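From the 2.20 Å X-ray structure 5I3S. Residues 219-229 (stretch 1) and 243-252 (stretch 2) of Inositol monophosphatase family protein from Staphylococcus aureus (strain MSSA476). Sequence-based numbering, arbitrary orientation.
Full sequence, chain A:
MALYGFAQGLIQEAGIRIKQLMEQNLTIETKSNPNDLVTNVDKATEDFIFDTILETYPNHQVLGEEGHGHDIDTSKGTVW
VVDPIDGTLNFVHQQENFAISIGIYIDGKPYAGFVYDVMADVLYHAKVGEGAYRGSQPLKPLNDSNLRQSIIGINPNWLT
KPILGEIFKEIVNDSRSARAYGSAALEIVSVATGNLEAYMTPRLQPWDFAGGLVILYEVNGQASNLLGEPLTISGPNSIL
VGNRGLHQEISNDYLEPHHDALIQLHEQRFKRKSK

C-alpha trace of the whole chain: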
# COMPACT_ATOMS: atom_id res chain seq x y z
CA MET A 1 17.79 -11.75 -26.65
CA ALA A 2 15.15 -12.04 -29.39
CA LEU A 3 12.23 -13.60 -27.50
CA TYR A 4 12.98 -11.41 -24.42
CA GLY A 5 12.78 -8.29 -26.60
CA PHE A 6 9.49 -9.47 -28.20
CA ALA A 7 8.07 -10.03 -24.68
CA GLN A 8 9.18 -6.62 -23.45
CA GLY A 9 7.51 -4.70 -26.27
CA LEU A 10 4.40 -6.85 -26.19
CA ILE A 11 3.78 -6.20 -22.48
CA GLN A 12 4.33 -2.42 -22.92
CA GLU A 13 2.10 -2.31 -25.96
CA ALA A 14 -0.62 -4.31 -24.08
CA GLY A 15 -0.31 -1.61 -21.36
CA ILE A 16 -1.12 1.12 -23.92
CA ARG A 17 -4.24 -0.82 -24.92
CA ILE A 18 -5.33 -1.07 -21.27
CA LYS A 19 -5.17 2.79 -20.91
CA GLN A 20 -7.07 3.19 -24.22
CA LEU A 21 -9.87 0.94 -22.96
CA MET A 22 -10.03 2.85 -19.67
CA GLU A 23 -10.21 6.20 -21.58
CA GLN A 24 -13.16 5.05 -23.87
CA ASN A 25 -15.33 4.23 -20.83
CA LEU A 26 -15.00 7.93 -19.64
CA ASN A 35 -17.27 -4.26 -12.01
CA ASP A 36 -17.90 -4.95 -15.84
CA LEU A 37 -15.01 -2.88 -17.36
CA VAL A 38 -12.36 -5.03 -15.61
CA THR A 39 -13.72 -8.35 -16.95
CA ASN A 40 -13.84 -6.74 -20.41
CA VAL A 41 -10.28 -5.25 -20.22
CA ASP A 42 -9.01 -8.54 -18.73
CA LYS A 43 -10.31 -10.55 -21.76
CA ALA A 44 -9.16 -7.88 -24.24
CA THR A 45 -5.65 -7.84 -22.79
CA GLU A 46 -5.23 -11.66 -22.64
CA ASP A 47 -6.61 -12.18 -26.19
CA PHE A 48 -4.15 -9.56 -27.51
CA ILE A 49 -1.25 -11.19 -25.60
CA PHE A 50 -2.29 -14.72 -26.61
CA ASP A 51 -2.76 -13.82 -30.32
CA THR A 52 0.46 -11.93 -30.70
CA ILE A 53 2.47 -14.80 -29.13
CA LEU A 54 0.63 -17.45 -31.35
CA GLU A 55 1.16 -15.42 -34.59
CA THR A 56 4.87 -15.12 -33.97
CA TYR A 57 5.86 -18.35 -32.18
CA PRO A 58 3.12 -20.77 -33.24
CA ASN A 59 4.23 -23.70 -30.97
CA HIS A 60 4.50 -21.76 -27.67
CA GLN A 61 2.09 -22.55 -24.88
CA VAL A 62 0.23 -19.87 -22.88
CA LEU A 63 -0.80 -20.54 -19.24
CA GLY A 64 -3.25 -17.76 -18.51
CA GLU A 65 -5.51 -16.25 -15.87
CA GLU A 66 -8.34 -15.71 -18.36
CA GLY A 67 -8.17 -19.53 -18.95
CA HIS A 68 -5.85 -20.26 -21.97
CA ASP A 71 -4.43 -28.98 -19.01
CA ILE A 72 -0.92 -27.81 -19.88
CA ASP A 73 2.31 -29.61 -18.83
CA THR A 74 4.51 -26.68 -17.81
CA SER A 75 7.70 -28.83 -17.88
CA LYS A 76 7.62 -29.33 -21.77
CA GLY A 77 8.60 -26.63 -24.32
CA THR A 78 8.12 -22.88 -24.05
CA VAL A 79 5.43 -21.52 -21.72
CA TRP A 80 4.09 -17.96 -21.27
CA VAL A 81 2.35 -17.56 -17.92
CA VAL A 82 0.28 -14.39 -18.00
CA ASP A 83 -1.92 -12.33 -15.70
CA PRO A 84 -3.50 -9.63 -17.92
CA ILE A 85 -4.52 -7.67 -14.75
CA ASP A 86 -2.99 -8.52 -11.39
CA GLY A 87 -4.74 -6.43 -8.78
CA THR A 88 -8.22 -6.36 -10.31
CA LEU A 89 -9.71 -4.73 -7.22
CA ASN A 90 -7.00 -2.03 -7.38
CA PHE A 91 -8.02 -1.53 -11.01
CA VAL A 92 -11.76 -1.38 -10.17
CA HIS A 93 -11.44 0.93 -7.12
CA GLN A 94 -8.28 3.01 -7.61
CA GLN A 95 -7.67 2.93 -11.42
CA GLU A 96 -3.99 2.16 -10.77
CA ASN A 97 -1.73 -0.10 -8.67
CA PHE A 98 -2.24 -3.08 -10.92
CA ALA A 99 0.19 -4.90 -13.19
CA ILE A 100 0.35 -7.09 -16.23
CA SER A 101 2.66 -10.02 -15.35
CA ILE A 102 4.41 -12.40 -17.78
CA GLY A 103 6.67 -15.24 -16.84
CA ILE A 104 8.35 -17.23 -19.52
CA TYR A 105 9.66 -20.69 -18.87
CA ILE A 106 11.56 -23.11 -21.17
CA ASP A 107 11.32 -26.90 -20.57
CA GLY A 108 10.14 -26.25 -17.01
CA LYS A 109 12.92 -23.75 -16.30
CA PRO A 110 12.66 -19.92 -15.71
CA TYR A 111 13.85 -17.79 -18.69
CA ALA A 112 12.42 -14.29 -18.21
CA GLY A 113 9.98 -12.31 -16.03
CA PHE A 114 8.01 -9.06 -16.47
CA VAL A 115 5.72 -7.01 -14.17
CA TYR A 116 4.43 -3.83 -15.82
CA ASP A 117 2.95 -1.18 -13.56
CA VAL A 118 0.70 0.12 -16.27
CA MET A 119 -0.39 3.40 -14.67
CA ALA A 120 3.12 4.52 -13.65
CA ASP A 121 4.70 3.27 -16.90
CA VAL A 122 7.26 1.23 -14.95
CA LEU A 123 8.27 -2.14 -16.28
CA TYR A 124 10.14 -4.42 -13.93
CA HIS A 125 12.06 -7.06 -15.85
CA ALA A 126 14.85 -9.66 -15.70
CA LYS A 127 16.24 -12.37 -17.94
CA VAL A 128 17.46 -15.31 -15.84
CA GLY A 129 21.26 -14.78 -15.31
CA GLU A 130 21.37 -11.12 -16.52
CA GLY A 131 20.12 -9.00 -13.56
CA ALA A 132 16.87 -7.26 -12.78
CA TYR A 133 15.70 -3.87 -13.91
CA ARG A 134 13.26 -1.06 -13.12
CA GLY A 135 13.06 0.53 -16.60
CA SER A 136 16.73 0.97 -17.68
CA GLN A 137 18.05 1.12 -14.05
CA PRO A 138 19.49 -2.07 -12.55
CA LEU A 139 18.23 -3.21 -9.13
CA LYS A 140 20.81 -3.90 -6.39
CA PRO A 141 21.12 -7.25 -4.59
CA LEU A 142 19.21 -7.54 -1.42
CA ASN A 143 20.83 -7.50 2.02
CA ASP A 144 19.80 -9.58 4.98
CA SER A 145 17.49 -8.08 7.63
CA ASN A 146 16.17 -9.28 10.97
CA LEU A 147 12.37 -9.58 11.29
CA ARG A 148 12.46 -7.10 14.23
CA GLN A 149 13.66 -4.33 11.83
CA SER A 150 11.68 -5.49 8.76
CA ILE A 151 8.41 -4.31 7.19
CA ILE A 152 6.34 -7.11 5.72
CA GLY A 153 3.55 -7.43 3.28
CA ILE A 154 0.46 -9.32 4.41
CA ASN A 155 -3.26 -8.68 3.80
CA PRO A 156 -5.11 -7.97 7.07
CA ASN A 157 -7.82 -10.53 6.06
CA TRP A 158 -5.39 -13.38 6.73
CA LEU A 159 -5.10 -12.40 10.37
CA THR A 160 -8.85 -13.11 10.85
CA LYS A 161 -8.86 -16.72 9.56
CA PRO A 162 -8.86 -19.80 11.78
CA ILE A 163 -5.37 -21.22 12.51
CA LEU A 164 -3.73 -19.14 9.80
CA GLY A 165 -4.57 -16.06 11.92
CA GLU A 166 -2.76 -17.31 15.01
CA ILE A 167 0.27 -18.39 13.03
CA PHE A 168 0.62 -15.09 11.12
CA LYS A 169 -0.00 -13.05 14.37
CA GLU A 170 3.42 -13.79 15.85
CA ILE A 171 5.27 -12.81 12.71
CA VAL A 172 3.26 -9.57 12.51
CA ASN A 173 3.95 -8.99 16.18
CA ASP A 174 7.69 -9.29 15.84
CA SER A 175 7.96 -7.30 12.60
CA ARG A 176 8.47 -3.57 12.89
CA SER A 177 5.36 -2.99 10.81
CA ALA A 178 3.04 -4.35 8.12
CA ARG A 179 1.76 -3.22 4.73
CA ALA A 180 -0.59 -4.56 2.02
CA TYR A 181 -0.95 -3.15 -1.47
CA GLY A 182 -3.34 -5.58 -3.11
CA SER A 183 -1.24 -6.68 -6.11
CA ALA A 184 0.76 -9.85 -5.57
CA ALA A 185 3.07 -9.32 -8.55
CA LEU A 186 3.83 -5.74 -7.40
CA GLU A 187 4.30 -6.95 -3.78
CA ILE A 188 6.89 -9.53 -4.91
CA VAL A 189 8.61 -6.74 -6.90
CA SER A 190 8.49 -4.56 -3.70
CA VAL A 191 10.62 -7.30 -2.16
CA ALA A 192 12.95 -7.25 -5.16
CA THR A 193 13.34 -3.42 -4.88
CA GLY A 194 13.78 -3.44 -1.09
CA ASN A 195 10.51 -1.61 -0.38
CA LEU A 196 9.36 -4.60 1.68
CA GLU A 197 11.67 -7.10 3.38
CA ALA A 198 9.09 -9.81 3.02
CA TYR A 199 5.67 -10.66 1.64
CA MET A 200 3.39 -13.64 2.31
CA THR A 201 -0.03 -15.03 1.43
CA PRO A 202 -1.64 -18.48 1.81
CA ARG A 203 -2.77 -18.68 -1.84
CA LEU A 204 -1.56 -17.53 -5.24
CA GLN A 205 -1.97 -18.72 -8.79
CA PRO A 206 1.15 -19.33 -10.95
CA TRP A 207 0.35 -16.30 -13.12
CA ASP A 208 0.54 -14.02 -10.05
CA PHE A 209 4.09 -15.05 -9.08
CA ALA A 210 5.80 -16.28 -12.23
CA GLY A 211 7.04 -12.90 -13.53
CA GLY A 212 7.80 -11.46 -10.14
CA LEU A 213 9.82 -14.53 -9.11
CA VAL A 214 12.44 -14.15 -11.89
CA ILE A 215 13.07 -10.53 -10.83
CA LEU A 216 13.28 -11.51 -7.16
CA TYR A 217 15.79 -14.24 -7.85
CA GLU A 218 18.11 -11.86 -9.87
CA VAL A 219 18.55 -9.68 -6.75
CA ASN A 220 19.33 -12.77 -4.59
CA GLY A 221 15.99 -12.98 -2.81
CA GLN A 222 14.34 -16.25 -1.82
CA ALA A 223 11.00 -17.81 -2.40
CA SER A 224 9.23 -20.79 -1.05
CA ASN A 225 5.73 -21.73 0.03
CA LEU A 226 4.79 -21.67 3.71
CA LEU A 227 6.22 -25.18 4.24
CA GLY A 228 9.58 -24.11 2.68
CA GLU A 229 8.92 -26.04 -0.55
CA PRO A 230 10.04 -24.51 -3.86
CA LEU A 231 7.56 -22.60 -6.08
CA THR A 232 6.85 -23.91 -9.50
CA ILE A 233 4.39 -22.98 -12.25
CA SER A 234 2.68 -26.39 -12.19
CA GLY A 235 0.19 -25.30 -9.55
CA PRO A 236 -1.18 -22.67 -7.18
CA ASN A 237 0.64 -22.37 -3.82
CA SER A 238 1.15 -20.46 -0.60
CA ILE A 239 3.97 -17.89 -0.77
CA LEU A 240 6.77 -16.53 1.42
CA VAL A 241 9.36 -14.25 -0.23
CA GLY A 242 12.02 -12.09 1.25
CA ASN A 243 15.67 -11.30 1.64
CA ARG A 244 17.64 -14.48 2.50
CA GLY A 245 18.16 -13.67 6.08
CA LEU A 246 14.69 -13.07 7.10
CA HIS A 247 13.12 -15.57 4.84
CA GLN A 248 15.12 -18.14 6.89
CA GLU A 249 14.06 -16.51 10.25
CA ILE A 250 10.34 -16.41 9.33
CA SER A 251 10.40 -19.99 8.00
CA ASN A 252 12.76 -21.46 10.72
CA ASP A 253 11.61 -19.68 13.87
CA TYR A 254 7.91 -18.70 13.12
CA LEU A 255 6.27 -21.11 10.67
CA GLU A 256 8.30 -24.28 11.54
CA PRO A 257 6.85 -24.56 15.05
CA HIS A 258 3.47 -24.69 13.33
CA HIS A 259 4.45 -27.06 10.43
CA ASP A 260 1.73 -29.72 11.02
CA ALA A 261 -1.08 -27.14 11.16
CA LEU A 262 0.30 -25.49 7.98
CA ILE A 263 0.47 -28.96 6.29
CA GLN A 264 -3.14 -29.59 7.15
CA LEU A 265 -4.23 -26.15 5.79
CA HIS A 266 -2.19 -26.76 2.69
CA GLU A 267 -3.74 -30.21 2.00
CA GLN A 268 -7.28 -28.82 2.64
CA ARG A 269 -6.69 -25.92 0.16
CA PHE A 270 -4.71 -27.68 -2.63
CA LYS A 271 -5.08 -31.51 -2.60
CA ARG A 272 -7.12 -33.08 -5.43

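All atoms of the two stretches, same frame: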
# COMPACT_ATOMS: atom_id res chain seq x y z
N VAL A 219 17.93 -10.45 -7.85
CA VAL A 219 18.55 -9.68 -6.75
C VAL A 219 18.87 -10.53 -5.50
O VAL A 219 19.01 -9.98 -4.38
CB VAL A 219 17.73 -8.43 -6.34
CG1 VAL A 219 17.65 -7.44 -7.51
CG2 VAL A 219 16.35 -8.79 -5.83
N ASN A 220 18.96 -11.84 -5.69
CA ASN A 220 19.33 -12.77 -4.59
C ASN A 220 18.32 -12.93 -3.50
O ASN A 220 18.72 -13.31 -2.39
CB ASN A 220 20.70 -12.41 -3.93
CG ASN A 220 21.80 -13.26 -4.46
OD1 ASN A 220 22.60 -12.82 -5.29
ND2 ASN A 220 21.86 -14.50 -3.98
N GLY A 221 17.04 -12.71 -3.80
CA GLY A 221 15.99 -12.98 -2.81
C GLY A 221 15.67 -14.46 -2.76
O GLY A 221 16.17 -15.21 -3.62
N GLN A 222 14.89 -14.91 -1.76
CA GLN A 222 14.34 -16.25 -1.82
C GLN A 222 12.84 -16.42 -1.68
O GLN A 222 12.14 -15.63 -1.05
CB GLN A 222 15.05 -17.24 -0.94
CG GLN A 222 15.47 -16.76 0.42
CD GLN A 222 16.13 -17.89 1.22
OE1 GLN A 222 16.70 -17.69 2.32
NE2 GLN A 222 16.04 -19.10 0.67
N ALA A 223 12.38 -17.51 -2.28
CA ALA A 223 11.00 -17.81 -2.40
C ALA A 223 10.79 -19.25 -2.08
O ALA A 223 11.54 -20.07 -2.51
CB ALA A 223 10.50 -17.50 -3.79
N SER A 224 9.74 -19.50 -1.31
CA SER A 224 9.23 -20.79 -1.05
C SER A 224 7.72 -20.64 -0.81
O SER A 224 7.20 -19.54 -0.88
CB SER A 224 9.87 -21.35 0.22
OG SER A 224 9.43 -20.63 1.36
N ASN A 225 7.06 -21.76 -0.51
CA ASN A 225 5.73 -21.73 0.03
C ASN A 225 5.90 -21.70 1.54
O ASN A 225 7.05 -21.55 2.04
CB ASN A 225 4.90 -22.91 -0.50
CG ASN A 225 5.23 -24.23 0.13
OD1 ASN A 225 6.13 -24.40 0.93
ND2 ASN A 225 4.46 -25.20 -0.25
N LEU A 226 4.77 -21.79 2.26
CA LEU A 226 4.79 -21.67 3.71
C LEU A 226 5.41 -22.86 4.43
O LEU A 226 5.74 -22.75 5.62
CB LEU A 226 3.40 -21.38 4.26
CG LEU A 226 2.79 -20.01 3.86
CD1 LEU A 226 1.34 -19.95 4.32
CD2 LEU A 226 3.55 -18.80 4.36
N LEU A 227 5.55 -23.99 3.72
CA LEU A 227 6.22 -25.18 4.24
C LEU A 227 7.70 -25.22 3.84
O LEU A 227 8.34 -26.24 4.03
CB LEU A 227 5.54 -26.42 3.69
CG LEU A 227 4.04 -26.45 3.94
CD1 LEU A 227 3.37 -27.68 3.31
CD2 LEU A 227 3.78 -26.38 5.44
N GLY A 228 8.21 -24.15 3.21
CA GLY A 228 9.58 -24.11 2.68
C GLY A 228 9.83 -24.87 1.38
O GLY A 228 10.98 -25.11 1.04
N GLU A 229 8.77 -25.27 0.67
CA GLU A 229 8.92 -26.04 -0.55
C GLU A 229 9.08 -25.07 -1.71
O GLU A 229 8.53 -23.98 -1.69
CB GLU A 229 7.69 -26.94 -0.80
CG GLU A 229 7.25 -27.80 0.39
CD GLU A 229 5.87 -28.44 0.23
OE1 GLU A 229 5.54 -29.37 1.00
OE2 GLU A 229 5.07 -28.07 -0.64
N ASN A 243 14.22 -11.20 1.60
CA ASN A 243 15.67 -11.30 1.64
C ASN A 243 16.03 -12.61 2.36
O ASN A 243 15.25 -13.13 3.16
CB ASN A 243 16.33 -10.04 2.24
CG ASN A 243 16.12 -9.84 3.75
OD1 ASN A 243 16.62 -10.60 4.59
ND2 ASN A 243 15.49 -8.74 4.10
N ARG A 244 17.15 -13.19 1.97
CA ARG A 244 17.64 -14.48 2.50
C ARG A 244 17.51 -14.60 3.96
O ARG A 244 16.84 -15.50 4.45
CB ARG A 244 19.08 -14.72 2.08
CG ARG A 244 19.11 -15.26 0.67
CD ARG A 244 20.45 -15.23 -0.05
NE ARG A 244 20.18 -15.72 -1.39
CZ ARG A 244 19.96 -17.00 -1.74
NH1 ARG A 244 20.08 -17.99 -0.86
NH2 ARG A 244 19.65 -17.31 -3.00
N GLY A 245 18.09 -13.63 4.64
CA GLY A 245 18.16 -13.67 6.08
C GLY A 245 16.78 -13.80 6.73
O GLY A 245 16.54 -14.61 7.62
N LEU A 246 15.85 -13.00 6.33
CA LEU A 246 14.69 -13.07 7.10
C LEU A 246 13.63 -14.00 6.55
O LEU A 246 12.70 -14.36 7.27
CB LEU A 246 14.20 -11.71 7.37
CG LEU A 246 12.88 -11.45 6.80
CD1 LEU A 246 12.34 -10.41 7.76
CD2 LEU A 246 13.14 -11.10 5.33
N HIS A 247 13.78 -14.39 5.29
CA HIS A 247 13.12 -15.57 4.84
C HIS A 247 13.45 -16.76 5.76
O HIS A 247 12.53 -17.42 6.25
CB HIS A 247 13.49 -15.90 3.42
CG HIS A 247 12.70 -17.04 2.85
ND1 HIS A 247 12.96 -18.35 3.17
CD2 HIS A 247 11.65 -17.05 2.01
CE1 HIS A 247 12.12 -19.14 2.53
NE2 HIS A 247 11.31 -18.37 1.82
N GLN A 248 14.73 -17.01 6.03
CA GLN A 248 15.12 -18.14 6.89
C GLN A 248 14.65 -17.98 8.35
O GLN A 248 14.23 -18.96 8.93
CB GLN A 248 16.64 -18.54 6.75
CG GLN A 248 17.74 -17.64 7.32
CD GLN A 248 19.14 -17.76 6.63
OE1 GLN A 248 20.05 -16.93 6.85
NE2 GLN A 248 19.29 -18.76 5.77
N GLU A 249 14.65 -16.76 8.91
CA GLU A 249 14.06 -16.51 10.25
C GLU A 249 12.53 -16.71 10.31
O GLU A 249 12.00 -17.29 11.28
CB GLU A 249 14.40 -15.08 10.71
CG GLU A 249 13.96 -14.67 12.13
CD GLU A 249 14.25 -13.23 12.42
OE1 GLU A 249 14.78 -12.48 11.54
OE2 GLU A 249 13.87 -12.78 13.54
N ILE A 250 11.79 -16.20 9.32
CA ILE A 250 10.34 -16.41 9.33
C ILE A 250 10.02 -17.91 9.18
O ILE A 250 9.18 -18.43 9.92
CB ILE A 250 9.58 -15.61 8.23
CG1 ILE A 250 9.73 -14.12 8.44
CG2 ILE A 250 8.09 -15.96 8.25
CD1 ILE A 250 9.37 -13.28 7.24
N SER A 251 10.65 -18.57 8.22
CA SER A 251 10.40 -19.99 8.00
C SER A 251 10.85 -20.80 9.23
O SER A 251 10.04 -21.51 9.83
CB SER A 251 11.04 -20.48 6.71
OG SER A 251 10.57 -21.78 6.35
N ASN A 252 12.10 -20.60 9.68
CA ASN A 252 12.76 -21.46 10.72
C ASN A 252 12.22 -21.28 12.14
O ASN A 252 11.96 -22.23 12.86

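A short strand reaching S224 runs beside the first turns of helix 244-252, their N-to-C directions 29° apart and their axes 8.7 Å at closest approach. The backbones are nearest at the start, where the CA atoms of G221 and N243 lie 4.8 Å apart. The CA-to-CB bond of N243 points away from stretch 1: with chi1 p, N243 OD1 accepts from L246 N at 3.1 Å and caps the helix.

Strand alternation sets the pattern of the contact. Q222 and S224 point toward the helix, A223 away, and H247 is the residue that answers both. Its chi1 of t and chi2 of -77° carry the ring to the strand, so that H247 NE2 donates to S224 OG at 3.0 Å, near the ring plane, where a nitrogen lone pair or N-H is directed. S224 OG, with chi1 p, donates to N225 O at 2.6 Å, which leaves the oxygen free to accept from the imidazole. Q222, also p at chi1, lays CG over one ring face, 4.1 Å from the centroid of the H247 ring, a CH-pi contact; its chi2, near 180°, carries the end of the chain to the first helical turn, beside R244.

R244 starts sideways, but its m, t, t chain brings the end back, and R244 NE makes a weak hydrogen bond to N220 O at 3.0 Å.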